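Local coordinates for oxidized polyvinyl alcohol hydrolase (Pseudomonas sp. VM15C, PDB 3WWC), which hydrolyses beta-diketones such as 4,6-nonanedione, and oxidized polyvinyl alcohol in the second step of polyvinyl alcohol degradation, at residues A[37-42]-A[47-52]; A[186-191]-A[283-288]; A[218-223]-A[269-274]. The protein carries 1 engineered substitution. All coordinates share one frame; numbering follows the deposited sequence.

Interaction 1. Residues A[37-42]-A[47-52]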
loop_
_atom_site.group_PDB
_atom_site.type_symbol
_atom_site.label_atom_id
_atom_site.label_comp_id
_atom_site.label_asym_id
_atom_site.label_seq_id
_atom_site.Cartn_x
_atom_site.Cartn_y
_atom_site.Cartn_z
ATOM N N LEU A 37 -20.693 4.427 3.986
ATOM C CA LEU A 37 -20.579 3.416 2.953
ATOM C C LEU A 37 -21.173 3.803 1.610
ATOM O O LEU A 37 -22.340 4.270 1.570
ATOM C CB LEU A 37 -21.246 2.125 3.421
ATOM C CG LEU A 37 -21.160 0.969 2.429
ATOM C CD1 LEU A 37 -19.727 0.483 2.234
ATOM C CD2 LEU A 37 -21.982 -0.196 3.027
ATOM N N ASN A 38 -20.376 3.681 0.530
ATOM C CA ASN A 38 -20.823 3.966 -0.853
ATOM C C ASN A 38 -20.765 2.649 -1.576
ATOM O O ASN A 38 -19.748 1.959 -1.507
ATOM C CB ASN A 38 -19.824 4.936 -1.503
ATOM C CG ASN A 38 -19.942 6.333 -0.923
ATOM O OD1 ASN A 38 -20.612 7.176 -1.514
ATOM N ND2 ASN A 38 -19.346 6.575 0.244
ATOM N N VAL A 39 -21.828 2.268 -2.275
ATOM C CA VAL A 39 -21.860 0.988 -2.964
ATOM C C VAL A 39 -22.189 1.159 -4.434
ATOM O O VAL A 39 -22.534 2.277 -4.859
ATOM C CB VAL A 39 -22.912 0.002 -2.340
ATOM C CG1 VAL A 39 -22.596 -0.228 -0.861
ATOM C CG2 VAL A 39 -24.316 0.584 -2.478
ATOM N N ASP A 40 -22.090 0.084 -5.204
ATOM C CA ASP A 40 -22.370 0.088 -6.649
ATOM C C ASP A 40 -21.662 1.162 -7.465
ATOM O O ASP A 40 -22.204 1.722 -8.455
ATOM C CB ASP A 40 -23.893 0.159 -6.866
ATOM C CG ASP A 40 -24.579 -1.054 -6.304
ATOM O OD1 ASP A 40 -23.969 -2.143 -6.367
ATOM O OD2 ASP A 40 -25.719 -0.919 -5.825
ATOM N N PHE A 41 -20.412 1.438 -7.087
ATOM C CA PHE A 41 -19.629 2.432 -7.835
ATOM C C PHE A 41 -19.138 1.680 -9.055
ATOM O O PHE A 41 -18.396 0.693 -8.949
ATOM C CB PHE A 41 -18.453 2.885 -6.983
ATOM C CG PHE A 41 -17.606 3.916 -7.657
ATOM C CD1 PHE A 41 -17.946 5.253 -7.550
ATOM C CD2 PHE A 41 -16.478 3.542 -8.377
ATOM C CE1 PHE A 41 -17.152 6.226 -8.147
ATOM C CE2 PHE A 41 -15.666 4.509 -8.993
ATOM C CZ PHE A 41 -16.004 5.852 -8.870
ATOM N N PRO A 42 -19.495 2.138 -10.258
ATOM C CA PRO A 42 -19.101 1.452 -11.493
ATOM C C PRO A 42 -17.682 1.730 -11.902
ATOM O O PRO A 42 -17.304 2.895 -12.018
ATOM C CB PRO A 42 -20.088 2.019 -12.517
ATOM C CG PRO A 42 -20.214 3.451 -12.075
ATOM C CD PRO A 42 -20.299 3.335 -10.531
ATOM N N LYS A 47 -18.684 -3.516 -9.812
ATOM C CA LYS A 47 -19.411 -2.618 -8.930
ATOM C C LYS A 47 -18.598 -2.681 -7.662
ATOM O O LYS A 47 -18.450 -3.757 -7.067
ATOM C CB LYS A 47 -20.764 -3.144 -8.618
ATOM C CG LYS A 47 -21.409 -3.446 -9.908
ATOM C CD LYS A 47 -22.226 -2.356 -10.328
ATOM C CE LYS A 47 -23.626 -2.950 -10.314
ATOM N NZ LYS A 47 -24.614 -2.132 -11.057
ATOM N N ARG A 48 -18.102 -1.519 -7.259
ATOM C CA ARG A 48 -17.242 -1.412 -6.097
ATOM C C ARG A 48 -17.834 -0.622 -4.942
ATOM O O ARG A 48 -18.804 0.122 -5.101
ATOM C CB ARG A 48 -15.916 -0.751 -6.538
ATOM C CG ARG A 48 -15.254 -1.394 -7.699
ATOM C CD ARG A 48 -14.817 -2.846 -7.421
ATOM N NE ARG A 48 -13.950 -2.992 -6.245
ATOM C CZ ARG A 48 -12.625 -3.054 -6.325
ATOM N NH1 ARG A 48 -11.997 -2.997 -7.515
ATOM N NH2 ARG A 48 -11.931 -3.150 -5.197
ATOM N N ALA A 49 -17.226 -0.747 -3.762
ATOM C CA ALA A 49 -17.691 -0.027 -2.609
ATOM C C ALA A 49 -16.518 0.582 -1.883
ATOM O O ALA A 49 -15.372 0.107 -2.001
ATOM C CB ALA A 49 -18.452 -0.959 -1.630
ATOM N N PHE A 50 -16.814 1.608 -1.106
ATOM C CA PHE A 50 -15.787 2.276 -0.316
ATOM C C PHE A 50 -16.457 3.092 0.759
ATOM O O PHE A 50 -17.663 3.392 0.669
ATOM C CB PHE A 50 -14.896 3.170 -1.196
ATOM C CG PHE A 50 -15.638 4.242 -1.991
ATOM C CD1 PHE A 50 -16.133 3.944 -3.262
ATOM C CD2 PHE A 50 -15.844 5.522 -1.455
ATOM C CE1 PHE A 50 -16.832 4.931 -4.017
ATOM C CE2 PHE A 50 -16.540 6.502 -2.186
ATOM C CZ PHE A 50 -17.027 6.214 -3.466
ATOM N N ILE A 51 -15.707 3.435 1.799
ATOM C CA ILE A 51 -16.273 4.146 2.945
ATOM C C ILE A 51 -15.552 5.466 3.108
ATOM O O ILE A 51 -14.309 5.536 3.083
ATOM C CB ILE A 51 -16.120 3.292 4.216
ATOM C CG1 ILE A 51 -16.858 1.955 4.029
ATOM C CG2 ILE A 51 -16.714 4.003 5.446
ATOM C CD1 ILE A 51 -16.615 0.913 5.175
ATOM N N VAL A 52 -16.318 6.515 3.378
ATOM C CA VAL A 52 -15.744 7.836 3.529
ATOM C C VAL A 52 -15.948 8.383 4.924
ATOM O O VAL A 52 -17.082 8.408 5.449
ATOM C CB VAL A 52 -16.399 8.862 2.542
ATOM C CG1 VAL A 52 -15.831 10.308 2.797
ATOM C CG2 VAL A 52 -16.197 8.442 1.098
HETATM O O HOH W 1 -23.346 0.710 -10.820
#
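N38 lays its side chain over one face of the F50 ring. Its CB stands 3.7 Å from the ring centroid and close to the ring normal, a CH-pi contact offset toward the rim, and the amide beyond it runs nearly parallel to the ring, the two planes only 6° apart. The amide is not adrift there, since N38 OD1 accepts a hydrogen bond from the backbone N of K34. F50 reaches this place because its CG sits between the backbone N and the carbonyl carbon (chi1 57°), which leans the ring toward the partner strand, under the N38 side chain. The same ring turns its edge to F41: CE1 of F50 comes within 3.7 Å of F41 CD1, in a T-shaped pair with planes at 81°. Helix 148-160 packs on this aromatic side, touching F41 through C159 and F50 through M156 and V160.

Both strands belong to a beta hairpin at the edge of the large mixed sheet of an alpha/beta-hydrolase fold, 36-43 being the outermost strand and 46-53 continuing inward to 96-100. Two hydrogen-bonded antiparallel pairs carry the hairpin. N38 N gives to F50 O over 2.7 Å and F50 N answers to N38 O; farther along, F41 N and R48 N exchange bonds with R48 O and F41 O. Between the pairs D40, with positive phi, and F41 both face R48, a G1 beta bulge that shifts the register by one.

On the other side of the sheet L37 CD1 meets I51 CG1 at 3.7 Å. R48 bends its chain away from the hairpin to a salt bridge with D149, whereas a water takes a hydrogen bond from K47 NZ at 3.1 Å and donates one to D40 O.

Interaction 2. Residues A[186-191]-A[283-288]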
loop_
_atom_site.group_PDB
_atom_site.type_symbol
_atom_site.label_atom_id
_atom_site.label_comp_id
_atom_site.label_asym_id
_atom_site.label_seq_id
_atom_site.Cartn_x
_atom_site.Cartn_y
_atom_site.Cartn_z
ATOM N N ALA A 186 0.301 0.564 -6.642
ATOM C CA ALA A 186 -0.342 1.839 -6.984
ATOM C C ALA A 186 0.677 2.949 -7.110
ATOM O O ALA A 186 0.536 3.848 -7.986
ATOM C CB ALA A 186 -1.367 2.189 -5.899
ATOM N N LEU A 187 1.685 2.969 -6.246
ATOM C CA LEU A 187 2.712 4.019 -6.328
ATOM C C LEU A 187 3.542 3.869 -7.597
ATOM O O LEU A 187 3.973 4.869 -8.171
ATOM C CB LEU A 187 3.636 3.957 -5.101
ATOM C CG LEU A 187 2.944 4.305 -3.797
ATOM C CD1 LEU A 187 3.893 3.922 -2.663
ATOM C CD2 LEU A 187 2.574 5.813 -3.763
ATOM N N LEU A 188 3.725 2.634 -8.065
ATOM C CA LEU A 188 4.567 2.428 -9.244
ATOM C C LEU A 188 3.832 2.748 -10.515
ATOM O O LEU A 188 4.455 3.186 -11.495
ATOM C CB LEU A 188 5.060 0.956 -9.293
ATOM C CG LEU A 188 6.047 0.638 -8.168
ATOM C CD1 LEU A 188 6.205 -0.885 -8.048
ATOM C CD2 LEU A 188 7.409 1.345 -8.461
ATOM N N PHE A 189 2.514 2.558 -10.512
ATOM C CA PHE A 189 1.713 2.820 -11.715
ATOM C C PHE A 189 1.017 4.158 -11.721
ATOM O O PHE A 189 0.633 4.633 -12.811
ATOM C CB PHE A 189 0.616 1.755 -11.932
ATOM C CG PHE A 189 1.114 0.465 -12.578
ATOM C CD1 PHE A 189 1.154 0.320 -13.953
ATOM C CD2 PHE A 189 1.437 -0.614 -11.781
ATOM C CE1 PHE A 189 1.506 -0.906 -14.522
ATOM C CE2 PHE A 189 1.793 -1.861 -12.348
ATOM C CZ PHE A 189 1.819 -1.994 -13.735
ATOM N N ARG A 190 0.815 4.785 -10.552
ATOM C CA ARG A 190 0.089 6.056 -10.512
ATOM C C ARG A 190 0.887 7.115 -9.745
ATOM O O ARG A 190 0.356 7.882 -8.947
ATOM C CB ARG A 190 -1.289 5.806 -9.872
ATOM C CG ARG A 190 -2.245 5.132 -10.851
ATOM C CD ARG A 190 -2.750 6.134 -11.906
ATOM N NE ARG A 190 -3.778 5.459 -12.674
ATOM C CZ ARG A 190 -4.738 6.063 -13.382
ATOM N NH1 ARG A 190 -4.803 7.388 -13.446
ATOM N NH2 ARG A 190 -5.670 5.342 -13.984
ATOM N N SER A 191 2.185 7.180 -10.030
ATOM C CA SER A 191 3.039 8.140 -9.364
ATOM C C SER A 191 2.815 9.576 -9.769
ATOM O O SER A 191 3.450 10.456 -9.199
ATOM C CB SER A 191 4.521 7.785 -9.546
ATOM O OG SER A 191 4.912 7.930 -10.907
ATOM N N SER A 283 12.470 -0.339 -0.639
ATOM C CA SER A 283 13.249 0.813 -0.176
ATOM C C SER A 283 14.409 1.122 -1.124
ATOM O O SER A 283 14.749 2.281 -1.315
ATOM C CB SER A 283 13.766 0.586 1.274
ATOM O OG SER A 283 14.951 -0.228 1.282
ATOM N N ASN A 284 14.954 0.110 -1.780
ATOM C CA ASN A 284 16.079 0.381 -2.687
ATOM C C ASN A 284 15.552 1.112 -3.927
ATOM O O ASN A 284 16.154 2.085 -4.406
ATOM C CB ASN A 284 16.717 -0.950 -3.140
ATOM C CG ASN A 284 17.404 -1.686 -1.998
ATOM O OD1 ASN A 284 17.546 -1.160 -0.891
ATOM N ND2 ASN A 284 17.861 -2.902 -2.274
ATOM N N PHE A 285 14.409 0.673 -4.443
ATOM C CA PHE A 285 13.889 1.325 -5.628
ATOM C C PHE A 285 13.485 2.745 -5.355
ATOM O O PHE A 285 13.852 3.657 -6.115
ATOM C CB PHE A 285 12.679 0.550 -6.181
ATOM C CG PHE A 285 12.012 1.234 -7.327
ATOM C CD1 PHE A 285 12.480 1.048 -8.611
ATOM C CD2 PHE A 285 10.966 2.136 -7.101
ATOM C CE1 PHE A 285 11.931 1.762 -9.662
ATOM C CE2 PHE A 285 10.409 2.856 -8.153
ATOM C CZ PHE A 285 10.893 2.669 -9.418
ATOM N N PHE A 286 12.731 2.965 -4.269
ATOM C CA PHE A 286 12.247 4.322 -4.027
ATOM C C PHE A 286 13.346 5.269 -3.569
ATOM O O PHE A 286 13.303 6.439 -3.882
ATOM C CB PHE A 286 11.060 4.307 -3.037
ATOM C CG PHE A 286 9.818 3.734 -3.640
ATOM C CD1 PHE A 286 9.186 4.397 -4.709
ATOM C CD2 PHE A 286 9.246 2.556 -3.129
ATOM C CE1 PHE A 286 7.996 3.889 -5.261
ATOM C CE2 PHE A 286 8.058 2.049 -3.674
ATOM C CZ PHE A 286 7.433 2.715 -4.741
ATOM N N SER A 287 14.339 4.764 -2.857
ATOM C CA SER A 287 15.411 5.626 -2.447
ATOM C C SER A 287 16.216 6.106 -3.625
ATOM O O SER A 287 16.661 7.253 -3.613
ATOM C CB SER A 287 16.347 4.894 -1.475
ATOM O OG SER A 287 15.663 4.674 -0.287
ATOM N N ALA A 288 16.394 5.250 -4.628
ATOM C CA ALA A 288 17.181 5.628 -5.801
ATOM C C ALA A 288 16.494 6.702 -6.635
ATOM O O ALA A 288 17.142 7.436 -7.335
ATOM C CB ALA A 288 17.481 4.406 -6.675
#
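The rings of F285 and F286, neighbours on one helix, present themselves together to L187 and L188 of another: CD2 of F285 lies over one face of the F286 ring, offset toward its rim and 3.7 Å above the plane, while CE1 of F286 lies at the edge of the F285 ring, in its plane. This is helix-to-helix packing in an alpha/beta-hydrolase fold, between the end of helix 178-189, which starts just after A177, an engineered alanine at what is by similarity a charge-relay position, and helix 275-288. L188 reaches both rings with a single methyl. Its CD2 approaches F285 CE2 obliquely at 3.4 Å, a close apolar contact, and stands 4.0 Å from F286 CZ. L187 adds its CB, also 4.0 Å from F286 CZ, and this atom of F286 is thus met from both leucines.

The two phenylalanines leave their helix by different first torsions. In F285 the CG stands opposite the backbone N (chi1 175°), whereas in F286 it lies beside that N, and the pair of rings thereby spans the interval to the leucines, although the nearest CA atoms, those of L188 and F286, remain 9.5 Å apart. All four side chains are buried, and the meeting of the segments is purely apolar. Strand 247-253 lies beneath, its V249 touching both L187 and F286, so the two helices also share a floor in the central sheet.

S287, on the same helix as the two rings, turns its hydroxyl back on that helix: OG donates to S283 O at 2.8 Å, and S287 N reaches the same oxygen from the opposite face of its carbonyl plane.

Interaction 3. Residues A[218-223]-A[269-274]. With BUA (butanoic acid), chain D.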
loop_
_atom_site.group_PDB
_atom_site.type_symbol
_atom_site.label_atom_id
_atom_site.label_comp_id
_atom_site.label_asym_id
_atom_site.label_seq_id
_atom_site.Cartn_x
_atom_site.Cartn_y
_atom_site.Cartn_z
ATOM N N ASP A 218 13.629 -18.644 -4.007
ATOM C CA ASP A 218 14.592 -18.027 -4.876
ATOM C C ASP A 218 14.556 -16.511 -4.793
ATOM O O ASP A 218 15.587 -15.874 -4.889
ATOM C CB ASP A 218 14.435 -18.493 -6.344
ATOM C CG ASP A 218 14.986 -19.917 -6.567
ATOM O OD1 ASP A 218 15.613 -20.487 -5.627
ATOM O OD2 ASP A 218 14.777 -20.437 -7.700
ATOM N N ALA A 219 13.368 -15.946 -4.576
ATOM C CA ALA A 219 13.250 -14.493 -4.493
ATOM C C ALA A 219 13.913 -14.030 -3.210
ATOM O O ALA A 219 14.542 -12.984 -3.181
ATOM C CB ALA A 219 11.727 -14.070 -4.518
ATOM N N ARG A 220 13.752 -14.809 -2.153
ATOM C CA ARG A 220 14.326 -14.475 -0.840
ATOM C C ARG A 220 15.844 -14.514 -0.986
ATOM O O ARG A 220 16.560 -13.622 -0.557
ATOM C CB ARG A 220 13.840 -15.520 0.149
ATOM C CG ARG A 220 14.050 -15.229 1.614
ATOM C CD ARG A 220 13.741 -16.493 2.409
ATOM N NE ARG A 220 13.281 -16.174 3.744
ATOM C CZ ARG A 220 12.930 -17.090 4.636
ATOM N NH1 ARG A 220 12.997 -18.399 4.296
ATOM N NH2 ARG A 220 12.506 -16.701 5.843
ATOM N N ALA A 221 16.343 -15.537 -1.663
ATOM C CA ALA A 221 17.790 -15.619 -1.847
ATOM C C ALA A 221 18.389 -14.561 -2.739
ATOM O O ALA A 221 19.532 -14.182 -2.555
ATOM C CB ALA A 221 18.172 -17.015 -2.407
ATOM N N ALA A 222 17.646 -14.113 -3.759
ATOM C CA ALA A 222 18.151 -13.120 -4.665
ATOM C C ALA A 222 18.422 -11.811 -3.949
ATOM O O ALA A 222 19.388 -11.131 -4.264
ATOM C CB ALA A 222 17.130 -12.874 -5.785
ATOM N N VAL A 223 17.541 -11.428 -3.022
ATOM C CA VAL A 223 17.791 -10.153 -2.341
ATOM C C VAL A 223 18.923 -10.340 -1.324
ATOM O O VAL A 223 19.744 -9.438 -1.158
ATOM C CB VAL A 223 16.523 -9.656 -1.624
ATOM C CG1 VAL A 223 16.830 -8.382 -0.829
ATOM C CG2 VAL A 223 15.414 -9.409 -2.647
ATOM N N ARG A 269 -0.561 -25.144 7.342
ATOM C CA ARG A 269 0.071 -23.845 7.050
ATOM C C ARG A 269 1.500 -24.016 6.543
ATOM O O ARG A 269 2.160 -25.018 6.831
ATOM C CB ARG A 269 0.104 -22.960 8.311
ATOM C CG ARG A 269 -1.204 -22.774 9.112
ATOM C CD ARG A 269 -2.184 -21.831 8.472
ATOM N NE ARG A 269 -1.709 -20.442 8.406
ATOM C CZ ARG A 269 -1.967 -19.492 9.309
ATOM N NH1 ARG A 269 -2.706 -19.756 10.387
ATOM N NH2 ARG A 269 -1.511 -18.253 9.119
ATOM N N PHE A 270 2.002 -23.038 5.782
ATOM C CA PHE A 270 3.378 -23.111 5.280
ATOM C C PHE A 270 3.910 -21.709 4.970
ATOM O O PHE A 270 3.162 -20.845 4.549
ATOM C CB PHE A 270 3.488 -24.015 4.044
ATOM C CG PHE A 270 2.788 -23.492 2.824
ATOM C CD1 PHE A 270 3.505 -22.842 1.822
ATOM C CD2 PHE A 270 1.408 -23.626 2.682
ATOM C CE1 PHE A 270 2.853 -22.327 0.693
ATOM C CE2 PHE A 270 0.741 -23.115 1.552
ATOM C CZ PHE A 270 1.468 -22.463 0.557
ATOM N N LEU A 271 5.190 -21.485 5.191
ATOM C CA LEU A 271 5.760 -20.148 4.940
ATOM C C LEU A 271 5.679 -19.731 3.465
ATOM O O LEU A 271 6.203 -20.412 2.609
ATOM C CB LEU A 271 7.222 -20.131 5.406
ATOM C CG LEU A 271 7.969 -18.785 5.228
ATOM C CD1 LEU A 271 7.311 -17.712 6.116
ATOM C CD2 LEU A 271 9.449 -18.952 5.603
ATOM N N CYS A 272 5.028 -18.603 3.151
ATOM C CA CYS A 272 4.934 -18.201 1.735
ATOM C C CYS A 272 5.398 -16.777 1.483
ATOM O O CYS A 272 5.433 -16.333 0.328
ATOM C CB CYS A 272 3.494 -18.332 1.210
ATOM S SG CYS A 272 2.242 -17.431 2.154
ATOM N N ALA A 273 5.713 -16.048 2.555
ATOM C CA ALA A 273 6.195 -14.688 2.357
ATOM C C ALA A 273 7.078 -14.246 3.509
ATOM O O ALA A 273 6.776 -14.539 4.668
ATOM C CB ALA A 273 5.041 -13.734 2.206
ATOM N N ASP A 274 8.156 -13.556 3.163
ATOM C CA ASP A 274 9.089 -13.017 4.144
ATOM C C ASP A 274 9.194 -11.547 3.742
ATOM O O ASP A 274 9.620 -11.231 2.640
ATOM C CB ASP A 274 10.444 -13.713 3.992
ATOM C CG ASP A 274 11.491 -13.172 4.955
ATOM O OD1 ASP A 274 11.291 -12.056 5.504
ATOM O OD2 ASP A 274 12.522 -13.866 5.182
HETATM C C1 BUA D . 1.847 -13.056 -0.448
HETATM C C2 BUA D . 1.774 -14.012 -1.641
HETATM C C3 BUA D . 1.858 -15.457 -1.139
HETATM C C4 BUA D . 1.714 -16.411 -2.326
HETATM O O1 BUA D . 1.898 -15.937 -3.468
HETATM O O2 BUA D . 1.419 -17.597 -2.065
#
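A single carboxylate oxygen, D274 OD2, takes two hydrogen bonds from R220, side-on, from NE at 2.8 Å and NH2 at 2.9 Å. The oxygen lies in the guanidinium plane, at its edge, yet the carboxylate is turned 80° against that plane; NE meets the anti lone pair of OD2, and NH2 comes in from above the carboxylate plane. R220 reaches across from helix 216-225 with an extended chain, its CG trans to the backbone N (chi1 -167°). L271 CD2 rests 3.8 Å from both NH1 and NH2.

The bridge ties this helix to strand 269-274 of a small antiparallel hairpin with 259-263. There C272, disulfide-bonded to C262, and A273 form a classic beta bulge against W260, and C272 SG lines a butanoic acid site, 3.9 Å from ligand C3. An alanine in place of R220 would remove both donors to D274 OD2, and the buried carboxylate would probably be left without its charged mate on helix 216-225. The other oxygen, OD1, N-caps helix 275-288 through the backbone N of R276, so the carboxylate joins salt bridge and cap, and its negative charge is likely to be stabilised by the arginine and the helix end together.

The chemistry of the three contacts follows their place in the fold. Interaction 2 is the buried one, about 11 Å from the centre of the chain to its own centre, and uses apolar side chains alone. Interactions 1 and 3 lie farther out, on opposite sides of that centre and about 35 Å apart between their own centres; interaction 1 combines paired backbone, aromatic packing and a water, while interaction 3 rests on a charged pair. Interactions 2 and 3 are joined through the chain, since strand 269-274 runs straight into helix 275-288, yet their nearest atoms stay about 6 Å apart. Helix 148-160 contacts both interaction 1 and, at R190, the segment 186-191.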